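Local coordinates for VWFA domain-containing protein (Alicyclobacillus acidocaldarius subsp. acidocaldarius, PDB 3RAG), which is of unknown function but folds as a von Willebrand factor A domain that holds a sodium ion, which suggests metal-dependent protein binding, at residues V15-C20 against Q55-A60; V41-I46 against H61-A66; D142-M147 against G210-G215. All coordinates share one frame; numbering follows the deposited sequence. Where two conformers were deposited one is given.

Contact 1 of 3, residues V15-C20 against Q55-A60. With NA (sodium ion), chain C.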
loop_
_atom_site.group_PDB
_atom_site.type_symbol
_atom_site.label_atom_id
_atom_site.label_comp_id
_atom_site.label_asym_id
_atom_site.label_seq_id
_atom_site.Cartn_x
_atom_site.Cartn_y
_atom_site.Cartn_z
ATOM N N VAL A 15 1.198 0.250 4.664
ATOM C CA VAL A 15 1.156 0.344 6.116
ATOM C C VAL A 15 1.980 1.562 6.533
ATOM O O VAL A 15 3.131 1.690 6.118
ATOM C CB VAL A 15 1.784 -0.903 6.750
ATOM C CG1 VAL A 15 1.772 -0.780 8.283
ATOM C CG2 VAL A 15 1.017 -2.167 6.282
ATOM N N ILE A 16 1.402 2.424 7.364
ATOM C CA ILE A 16 2.113 3.586 7.899
ATOM C C ILE A 16 2.171 3.438 9.418
ATOM O O ILE A 16 1.120 3.354 10.086
ATOM C CB ILE A 16 1.435 4.913 7.485
ATOM C CG1 ILE A 16 1.383 5.003 5.944
ATOM C CG2 ILE A 16 2.200 6.090 8.091
ATOM C CD1 ILE A 16 0.667 6.249 5.389
ATOM N N THR A 17 3.374 3.405 9.981
ATOM C CA THR A 17 3.503 2.919 11.348
ATOM C C THR A 17 4.679 3.576 12.054
ATOM O O THR A 17 5.615 4.041 11.394
ATOM C CB THR A 17 3.667 1.351 11.322
ATOM O OG1 THR A 17 3.676 0.824 12.647
ATOM C CG2 THR A 17 5.006 0.944 10.620
ATOM N N ASP A 18 4.645 3.624 13.383
ATOM C CA ASP A 18 5.813 4.130 14.123
ATOM C C ASP A 18 6.529 3.079 14.969
ATOM O O ASP A 18 7.226 3.413 15.939
ATOM C CB ASP A 18 5.499 5.408 14.934
ATOM C CG ASP A 18 4.643 5.138 16.150
ATOM O OD1 ASP A 18 4.055 4.042 16.220
ATOM O OD2 ASP A 18 4.514 6.033 17.014
ATOM N N GLY A 19 6.376 1.805 14.606
ATOM C CA GLY A 19 7.195 0.783 15.236
ATOM C C GLY A 19 6.637 -0.618 15.094
ATOM O O GLY A 19 5.452 -0.783 14.817
ATOM N N CYS A 20 7.475 -1.619 15.346
ATOM C CA CYS A 20 7.101 -3.017 15.155
ATOM C C CYS A 20 5.878 -3.447 15.967
ATOM O O CYS A 20 5.604 -2.911 17.044
ATOM C CB CYS A 20 8.269 -3.920 15.514
ATOM S SG CYS A 20 8.910 -3.599 17.168
ATOM N N GLN A 55 10.556 2.541 18.171
ATOM C CA GLN A 55 10.620 2.639 16.727
ATOM C C GLN A 55 11.580 1.608 16.118
ATOM O O GLN A 55 12.610 1.958 15.546
ATOM C CB GLN A 55 10.978 4.062 16.291
ATOM C CG GLN A 55 9.735 4.997 16.182
ATOM C CD GLN A 55 9.227 5.497 17.530
ATOM O OE1 GLN A 55 8.043 5.341 17.869
ATOM N NE2 GLN A 55 10.120 6.096 18.312
ATOM N N GLY A 56 11.254 0.330 16.269
ATOM C CA GLY A 56 12.061 -0.697 15.628
ATOM C C GLY A 56 11.483 -1.055 14.279
ATOM O O GLY A 56 10.293 -1.384 14.176
ATOM N N TYR A 57 12.315 -1.005 13.245
ATOM C CA TYR A 57 11.852 -1.247 11.884
ATOM C C TYR A 57 12.451 -2.482 11.202
ATOM O O TYR A 57 12.371 -2.600 9.997
ATOM C CB TYR A 57 12.033 0.003 11.001
ATOM C CG TYR A 57 11.171 1.137 11.515
ATOM C CD1 TYR A 57 9.811 0.948 11.711
ATOM C CD2 TYR A 57 11.729 2.373 11.850
ATOM C CE1 TYR A 57 9.002 1.966 12.233
ATOM C CE2 TYR A 57 10.931 3.403 12.360
ATOM C CZ TYR A 57 9.563 3.191 12.535
ATOM O OH TYR A 57 8.750 4.196 13.036
ATOM N N GLN A 58 13.052 -3.403 11.957
ATOM C CA GLN A 58 13.430 -4.677 11.337
ATOM C C GLN A 58 12.156 -5.292 10.771
ATOM O O GLN A 58 12.111 -5.683 9.606
ATOM C CB GLN A 58 14.045 -5.658 12.350
ATOM C CG GLN A 58 15.394 -5.252 12.940
ATOM C CD GLN A 58 16.538 -5.304 11.921
ATOM O OE1 GLN A 58 16.372 -5.760 10.790
ATOM N NE2 GLN A 58 17.699 -4.823 12.327
ATOM N N GLU A 59 11.117 -5.382 11.605
ATOM C CA GLU A 59 9.875 -6.019 11.168
ATOM C C GLU A 59 9.323 -5.350 9.916
ATOM O O GLU A 59 8.897 -6.013 8.976
ATOM C CB GLU A 59 8.817 -5.967 12.276
ATOM C CG GLU A 59 7.550 -6.748 11.910
ATOM C CD GLU A 59 6.494 -6.583 12.965
ATOM O OE1 GLU A 59 6.299 -7.517 13.786
ATOM O OE2 GLU A 59 5.894 -5.489 13.004
ATOM N N ALA A 60 9.320 -4.023 9.892
ATOM C CA ALA A 60 8.858 -3.297 8.690
ATOM C C ALA A 60 9.584 -3.771 7.425
ATOM O O ALA A 60 8.965 -3.984 6.389
ATOM C CB ALA A 60 9.033 -1.779 8.859
HETATM NA NA NA C . 3.652 2.708 18.213
HETATM O O HOH W 1 3.386 0.931 16.471
HETATM O O HOH W 2 5.330 0.868 19.605
#
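At the metal site at the C-terminal ends of the parallel strands of the mixed sheet, Asp18 and Gly19, just past strand 10-17, meet Gln55 and Tyr57 of the loop leading into helix 58-66. Asp18 serves the metal: its OD1 binds sodium at 2.4 Å, and its OD2 makes a salt bridge with Lys150. Tyr57 reaches the backbone of the same residue, its OH 3.1 Å from Asp18 CA, while its rim atom CE1 is 3.5 Å from Gly19 N; the ring approaches this backbone obliquely. That hydroxyl is tied to Ile46 O by a hydrogen bond, so a tyrosine here joins apolar packing to a polar tether on the next strand. The Thr-Asp-Gly run matches the aspartate loop of the metal-ion-dependent adhesion site in this fold. Gly19 has phi 161° and psi 164°, where a side chain would jam against the preceding carbonyl; a CB would also press on Gln55 CA. The Gln55 backbone makes a CA-H...O contact with Asp18 O, 3.6 Å from CA. Farther along, Cys20 N gives Gly56 O a weak, bent hydrogen bond, 3.1 Å with 121° at the hydrogen. Glu59, extended beyond CG, passes Cys20 with OE2 3.8 Å from Cys20 CB, and its OE1 is hydrogen-bonded to Ser21 OG.

Contact 2 of 3, residues V41-I46 against H61-A66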
loop_
_atom_site.group_PDB
_atom_site.type_symbol
_atom_site.label_atom_id
_atom_site.label_comp_id
_atom_site.label_asym_id
_atom_site.label_seq_id
_atom_site.Cartn_x
_atom_site.Cartn_y
_atom_site.Cartn_z
ATOM N N VAL A 41 2.723 -5.318 -0.554
ATOM C CA VAL A 41 2.611 -4.622 0.733
ATOM C C VAL A 41 3.823 -3.716 0.888
ATOM O O VAL A 41 4.968 -4.189 0.848
ATOM C CB VAL A 41 2.551 -5.610 1.931
ATOM C CG1 VAL A 41 2.313 -4.862 3.258
ATOM C CG2 VAL A 41 1.450 -6.649 1.706
ATOM N N ASN A 42 3.561 -2.417 1.032
ATOM C CA ASN A 42 4.597 -1.403 1.249
ATOM C C ASN A 42 4.507 -0.893 2.687
ATOM O O ASN A 42 3.417 -0.896 3.286
ATOM C CB ASN A 42 4.366 -0.212 0.312
ATOM C CG ASN A 42 4.600 -0.553 -1.157
ATOM O OD1 ASN A 42 3.885 -0.073 -2.063
ATOM N ND2 ASN A 42 5.578 -1.367 -1.397
ATOM N N VAL A 43 5.634 -0.500 3.270
ATOM C CA VAL A 43 5.616 -0.020 4.657
ATOM C C VAL A 43 6.397 1.283 4.767
ATOM O O VAL A 43 7.551 1.374 4.324
ATOM C CB VAL A 43 6.262 -1.036 5.617
ATOM C CG1 VAL A 43 6.097 -0.554 7.091
ATOM C CG2 VAL A 43 5.656 -2.444 5.416
ATOM N N ILE A 44 5.764 2.275 5.375
ATOM C CA ILE A 44 6.473 3.487 5.765
ATOM C C ILE A 44 6.630 3.494 7.277
ATOM O O ILE A 44 5.637 3.473 8.026
ATOM C CB ILE A 44 5.707 4.754 5.332
ATOM C CG1 ILE A 44 5.691 4.855 3.800
ATOM C CG2 ILE A 44 6.316 6.001 5.986
ATOM C CD1 ILE A 44 4.805 6.005 3.242
ATOM N N GLY A 45 7.882 3.529 7.731
ATOM C CA GLY A 45 8.172 3.672 9.157
ATOM C C GLY A 45 8.443 5.157 9.415
ATOM O O GLY A 45 9.021 5.838 8.579
ATOM N N ILE A 46 8.012 5.661 10.562
ATOM C CA ILE A 46 8.145 7.085 10.844
ATOM C C ILE A 46 9.261 7.343 11.847
ATOM O O ILE A 46 9.305 6.734 12.922
ATOM C CB ILE A 46 6.815 7.669 11.405
ATOM C CG1 ILE A 46 5.641 7.393 10.449
ATOM C CG2 ILE A 46 6.971 9.173 11.642
ATOM C CD1 ILE A 46 4.261 7.755 11.068
ATOM N N HIS A 61 10.901 -3.935 7.524
ATOM C CA HIS A 61 11.681 -4.422 6.395
ATOM C C HIS A 61 11.267 -5.844 6.008
ATOM O O HIS A 61 11.143 -6.159 4.812
ATOM C CB HIS A 61 13.194 -4.309 6.668
ATOM C CG HIS A 61 13.766 -2.985 6.256
ATOM N ND1 HIS A 61 14.057 -1.976 7.149
ATOM C CD2 HIS A 61 14.021 -2.480 5.025
ATOM C CE1 HIS A 61 14.507 -0.921 6.489
ATOM N NE2 HIS A 61 14.490 -1.200 5.200
ATOM N N SER A 62 11.056 -6.692 7.017
ATOM C CA SER A 62 10.645 -8.072 6.754
ATOM C C SER A 62 9.239 -8.144 6.155
ATOM O O SER A 62 8.955 -9.006 5.322
ATOM C CB SER A 62 10.712 -8.905 8.030
ATOM O OG SER A 62 12.055 -8.944 8.467
ATOM N N ILE A 63 8.358 -7.243 6.589
ATOM C CA ILE A 63 7.003 -7.178 6.035
ATOM C C ILE A 63 7.066 -6.807 4.563
ATOM O O ILE A 63 6.429 -7.435 3.713
ATOM C CB ILE A 63 6.126 -6.124 6.776
ATOM C CG1 ILE A 63 5.783 -6.629 8.187
ATOM C CG2 ILE A 63 4.840 -5.797 5.989
ATOM C CD1 ILE A 63 5.143 -5.513 9.075
ATOM N N ALA A 64 7.831 -5.771 4.239
ATOM C CA ALA A 64 7.921 -5.360 2.840
ATOM C C ALA A 64 8.564 -6.460 1.980
ATOM O O ALA A 64 8.115 -6.744 0.869
ATOM C CB ALA A 64 8.664 -4.038 2.725
ATOM N N ASP A 65 9.585 -7.112 2.517
ATOM C CA ASP A 65 10.234 -8.190 1.785
ATOM C C ASP A 65 9.230 -9.293 1.471
ATOM O O ASP A 65 9.077 -9.709 0.318
ATOM C CB ASP A 65 11.391 -8.749 2.602
ATOM C CG ASP A 65 12.129 -9.869 1.875
ATOM O OD1 ASP A 65 12.588 -9.621 0.751
ATOM O OD2 ASP A 65 12.221 -10.993 2.419
ATOM N N ALA A 66 8.518 -9.756 2.495
ATOM C CA ALA A 66 7.558 -10.845 2.304
ATOM C C ALA A 66 6.351 -10.439 1.468
ATOM O O ALA A 66 5.733 -11.283 0.806
ATOM C CB ALA A 66 7.089 -11.370 3.644
#
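Ile63 CG2 nestles against two valines of strand 41-46: it is 3.5 Å from Val43 CG2 and 3.8 Å from Val41 CG1. The first of these is tighter than ordinary van der Waals contact. Ile63 has CG2 anti to its backbone N, and this turns the methyl down onto the strand; its side chain crosses Val43 at about a right angle and Val41 more obliquely. Val43 meets it with the branch beside its own backbone N. One residue on, Ala64 CB lies 4.3 Å from Val43 CG2, and Ala64 CA comes within 3.7 Å of Val41 O. A side chain of one carbon suits this spot, where the helix backbone runs close to the strand.

The two segments belong to the beta-alpha-beta unit of strand 40-46, helix 58-66 and strand 71-74. Their axes approach to 7.0 Å and run nearly antiparallel, at 159°. Alternation along the strand sends Val41 and Val43 to this helix, whereas Asn42, Ile44 and Ile46 touch helix 79-106. Beta-branched residues also suit the extended backbone, which pairs with strand 10-17 through Asn42 and with Arg72 of strand 71-74 through Val43. Farther out, Pro27 and Val28 of helix 27-36 pack on Ile63, and Cys71 touches Ala64. No hydrogen bond links strand and helix here, so the interface depends on the fit of branched methyls and the burial of hydrocarbon, with backbone polar groups engaged in helix and sheet pairing.

Contact 3 of 3, residues D142-M147 against G210-G215. With NA (sodium ion), chain C.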
loop_
_atom_site.group_PDB
_atom_site.type_symbol
_atom_site.label_atom_id
_atom_site.label_comp_id
_atom_site.label_asym_id
_atom_site.label_seq_id
_atom_site.Cartn_x
_atom_site.Cartn_y
_atom_site.Cartn_z
ATOM N N ASP A 142 -1.498 2.952 11.667
ATOM C CA ASP A 142 -1.166 2.638 13.056
ATOM C C ASP A 142 -1.770 3.751 13.894
ATOM O O ASP A 142 -1.527 4.929 13.614
ATOM C CB ASP A 142 0.359 2.686 13.127
ATOM C CG ASP A 142 0.944 2.278 14.471
ATOM O OD1 ASP A 142 0.269 2.350 15.518
ATOM O OD2 ASP A 142 2.156 1.925 14.456
ATOM N N THR A 143 -2.572 3.390 14.897
ATOM C CA THR A 143 -3.110 4.379 15.821
ATOM C C THR A 143 -2.813 3.967 17.254
ATOM O O THR A 143 -3.577 4.251 18.158
ATOM C CB THR A 143 -4.645 4.614 15.625
ATOM O OG1 THR A 143 -5.379 3.416 15.932
ATOM C CG2 THR A 143 -4.941 5.063 14.212
ATOM N N SER A 144 -1.663 3.332 17.479
ATOM C CA SER A 144 -1.272 3.025 18.846
ATOM C C SER A 144 -1.015 4.330 19.592
ATOM O O SER A 144 -0.918 5.395 18.981
ATOM C CB SER A 144 -0.019 2.158 18.855
ATOM O OG SER A 144 1.034 2.839 18.220
ATOM N N ALA A 145 -0.897 4.247 20.915
ATOM C CA ALA A 145 -0.788 5.452 21.737
ATOM C C ALA A 145 0.354 6.364 21.302
ATOM O O ALA A 145 0.213 7.582 21.298
ATOM C CB ALA A 145 -0.654 5.080 23.236
ATOM N N SER A 146 1.486 5.788 20.924
ATOM C CA SER A 146 2.629 6.630 20.585
ATOM C C SER A 146 2.426 7.401 19.281
ATOM O O SER A 146 3.203 8.293 18.967
ATOM C CB SER A 146 3.905 5.812 20.503
ATOM O OG SER A 146 3.831 4.976 19.370
HETATM N N MSE A 147 1.377 7.070 18.531
HETATM C CA MSE A 147 1.131 7.744 17.242
HETATM C C MSE A 147 0.466 9.119 17.414
HETATM O O MSE A 147 0.263 9.835 16.431
HETATM C CB MSE A 147 0.236 6.884 16.323
HETATM C CG MSE A 147 0.977 5.759 15.543
HETATM SE SE MSE A 147 2.095 6.293 14.178
HETATM C CE MSE A 147 0.912 7.096 13.091
ATOM N N GLY A 210 -3.722 2.180 22.848
ATOM C CA GLY A 210 -3.402 0.773 22.712
ATOM C C GLY A 210 -2.050 0.440 22.117
ATOM O O GLY A 210 -1.189 1.300 21.946
ATOM N N GLY A 211 -1.881 -0.839 21.800
ATOM C CA GLY A 211 -0.641 -1.359 21.241
ATOM C C GLY A 211 -0.758 -1.416 19.734
ATOM O O GLY A 211 -1.597 -0.729 19.143
ATOM N N THR A 212 0.117 -2.189 19.103
ATOM C CA THR A 212 0.076 -2.302 17.657
ATOM C C THR A 212 -0.098 -3.741 17.189
ATOM O O THR A 212 0.794 -4.572 17.334
ATOM C CB THR A 212 1.349 -1.713 17.025
ATOM O OG1 THR A 212 2.353 -2.728 16.934
ATOM C CG2 THR A 212 1.875 -0.566 17.869
ATOM N N PRO A 213 -1.246 -3.996 16.581
ATOM C CA PRO A 213 -1.580 -5.291 15.975
ATOM C C PRO A 213 -1.461 -5.232 14.458
ATOM O O PRO A 213 -2.441 -5.257 13.696
ATOM C CB PRO A 213 -3.024 -5.525 16.443
ATOM C CG PRO A 213 -3.592 -4.125 16.539
ATOM C CD PRO A 213 -2.452 -3.262 17.033
ATOM N N THR A 214 -0.224 -5.151 13.998
ATOM C CA THR A 214 0.013 -4.994 12.590
ATOM C C THR A 214 -0.423 -6.199 11.779
ATOM O O THR A 214 -0.813 -6.049 10.643
ATOM C CB THR A 214 1.526 -4.752 12.327
ATOM O OG1 THR A 214 2.016 -3.827 13.310
ATOM C CG2 THR A 214 1.742 -4.199 10.925
ATOM N N GLY A 215 -0.310 -7.397 12.349
ATOM C CA GLY A 215 -0.696 -8.595 11.599
ATOM C C GLY A 215 -2.175 -8.591 11.183
ATOM O O GLY A 215 -2.509 -8.692 10.006
HETATM NA NA NA C . 3.652 2.708 18.213
HETATM O O HOH W 1 3.386 0.931 16.471
HETATM O O HOH W 2 5.330 0.868 19.605
#
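Asp142 OD1 is gripped twice by Ser144, through its backbone N and its OG, each 2.9 Å away, and Thr212 CG2 approaches the same oxygen from the facing loop at 4.1 Å. The bond from Ser144 N is nearly straight, 168° at the hydrogen, and closes an Asx turn; OG comes in on the syn side, somewhat out of the carboxylate plane. Asp142, Ser144 and Ser146 form the Asp-x-Ser-x-Ser signature of a metal-ion-dependent adhesion site, at the end of strand 135-142. Both serines bind the sodium through OG, at 2.6 Å for Ser144. Asp142 stays in the second shell: its OD2 takes hydrogen bonds with Thr17 OG1 and Asp18 N, so one carboxylate fixes both a metal-binding serine and the aspartate loop that supplies Asp18. With chi1 near 60°, Ser144 OG lies between its backbone N and carbonyl carbon, where it reaches both the ion and Asp142 OD1. Serine suits the place because its hydroxyl serves both ion and carboxylate while its small CB fits 3.5 Å from Thr212 CG2. Thr212 turns that methyl to the site while its OG1 makes a weak hydrogen bond with Cys20 O. Gly210 O, from a residue whose positive phi favours glycine, receives Ala145 N at 3.1 Å, where the 3-10 segment 145-147 begins. Beside it, Gly211 O is buried 3.3 Å from Ser144 CB and has no hydrogen-bonding partner in the model.

Contacts 1 and 2 share helix 58-66 and set it against the neighbouring strands 10-17 (contact 1) and 40-46 (contact 2); their segments alternate along the chain and their centres are 8 Å apart. Contact 3 follows both in sequence, yet its centre lies only 10 Å from that of contact 1, because strands 10-17 and 135-142 are adjacent in the sheet. Contacts 1 and 3 share the sodium and both waters, contact 1 supplying Asp18, contact 3 supplying Ser144 and Ser146. Contact 2, its centre about 15 Å from that of contact 3, lies deeper in the fold. The aspartate loop precedes the serine motif in the chain, consistent with a circularly permuted von Willebrand factor A fold.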